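Local atomic coordinates of protein kinase domain-containing protein (Chaetomium thermophilum, PDB entry 6Z3U), a protein that probably acts as the cyclin-dependent serine/threonine kinase of the CAK complex, transferring phosphate from ATP to proteins such as the RNA polymerase II tail. Residues 306-309 with 310-314. Sequence-based numbering, arbitrary orientation.
Sequences TLIC and KHIGT
Ile-308 and Ile-312, one turn apart, form the buried side of this helix end: CG2 of Ile-308 lies 4.0 Å from CB of Ile-312. A chi1 of -65°, measured to CG1, keeps CG1 of Ile-308 beside the backbone N and leaves CG2 anti to it. Leu-296 touches both isoleucines, and Tyr-345 of helix 342-349 and Leu-366 also meet Ile-312. The carbonyl oxygen of Ile-308 is gripped twice, by Ile-312 N at 2.8 Å, tilted from the carbonyl plane, and by Gly-313 N at 2.9 Å, lying in that plane. Gly-313 is the first residue to leave helical angles; its positive phi (146°, psi 153°) is readily adopted by glycine, which has no side chain. Where the chain turns away, Cys-309 CA points its hydrogen at Gly-313 O, a CA-H...O contact of 3.5 Å, and Cys-309 CB packs 3.7 Å from Thr-314 OG1, itself hydrogen-bonded to Ile-337 N. The other side is looser: Lys-310 is exposed, its chain leading away, while its backbone N still binds Thr-306 O at 2.8 Å. His-311 is intermediate, touching Leu-296 and Arg-348, with CB 3.6 Å from Leu-307 O, which accepts a hydrogen bond from His-311 N. Helix 301-311 of the kinase domain thus closes with Ile-308 O taking both the last helical N-H and that of Gly-313, an i to i+5 bond; outside partners then serve the backbone, Trp-340 NE1 holding Lys-310 O.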
# COMPACT_ATOMS: atom_id res chain seq x y z
N THR B 306 25.84 -1.63 -21.33
CA THR B 306 27.26 -1.57 -21.66
C THR B 306 28.05 -0.92 -20.53
O THR B 306 29.16 -1.37 -20.20
CB THR B 306 27.46 -0.79 -22.96
OG1 THR B 306 26.73 -1.43 -24.02
CG2 THR B 306 28.93 -0.75 -23.34
N LEU B 307 27.50 0.12 -19.91
CA LEU B 307 28.21 0.81 -18.84
C LEU B 307 28.41 -0.12 -17.65
O LEU B 307 29.50 -0.16 -17.06
CB LEU B 307 27.45 2.06 -18.42
CG LEU B 307 27.59 3.28 -19.34
CD1 LEU B 307 26.69 4.41 -18.87
CD2 LEU B 307 29.04 3.75 -19.41
N ILE B 308 27.38 -0.87 -17.27
CA ILE B 308 27.53 -1.80 -16.15
C ILE B 308 28.57 -2.85 -16.49
O ILE B 308 29.39 -3.23 -15.64
CB ILE B 308 26.17 -2.43 -15.79
CG1 ILE B 308 25.22 -1.35 -15.27
CG2 ILE B 308 26.36 -3.53 -14.75
CD1 ILE B 308 23.80 -1.83 -15.06
N CYS B 309 28.57 -3.34 -17.73
CA CYS B 309 29.59 -4.29 -18.15
C CYS B 309 30.98 -3.67 -18.06
O CYS B 309 31.94 -4.34 -17.65
CB CYS B 309 29.32 -4.77 -19.58
SG CYS B 309 27.89 -5.87 -19.75
N LYS B 310 31.11 -2.40 -18.43
CA LYS B 310 32.43 -1.76 -18.46
C LYS B 310 32.94 -1.52 -17.05
O LYS B 310 34.10 -1.83 -16.74
CB LYS B 310 32.35 -0.46 -19.26
CG LYS B 310 33.67 0.29 -19.38
CD LYS B 310 33.45 1.68 -19.98
CE LYS B 310 34.73 2.50 -19.99
NZ LYS B 310 35.69 2.07 -21.06
N HIS B 311 32.10 -0.97 -16.17
CA HIS B 311 32.55 -0.47 -14.88
C HIS B 311 32.31 -1.44 -13.72
O HIS B 311 32.96 -1.29 -12.68
CB HIS B 311 31.86 0.86 -14.55
CG HIS B 311 32.34 2.02 -15.37
ND1 HIS B 311 33.19 1.88 -16.44
CD2 HIS B 311 32.10 3.35 -15.26
CE1 HIS B 311 33.45 3.06 -16.96
NE2 HIS B 311 32.79 3.97 -16.26
N ILE B 312 31.41 -2.41 -13.87
CA ILE B 312 31.15 -3.39 -12.82
C ILE B 312 31.59 -4.78 -13.25
O ILE B 312 32.26 -5.49 -12.50
CB ILE B 312 29.66 -3.38 -12.42
CG1 ILE B 312 29.31 -2.10 -11.66
CG2 ILE B 312 29.33 -4.59 -11.55
CD1 ILE B 312 28.81 -0.99 -12.55
N GLY B 313 31.22 -5.20 -14.45
CA GLY B 313 31.58 -6.50 -14.97
C GLY B 313 30.47 -7.05 -15.85
O GLY B 313 29.29 -6.73 -15.70
N THR B 314 30.86 -7.90 -16.79
CA THR B 314 29.89 -8.51 -17.69
C THR B 314 29.15 -9.63 -16.97
O THR B 314 29.79 -10.59 -16.53
CB THR B 314 30.59 -9.06 -18.94
OG1 THR B 314 31.15 -7.98 -19.70
CG2 THR B 314 29.61 -9.83 -19.80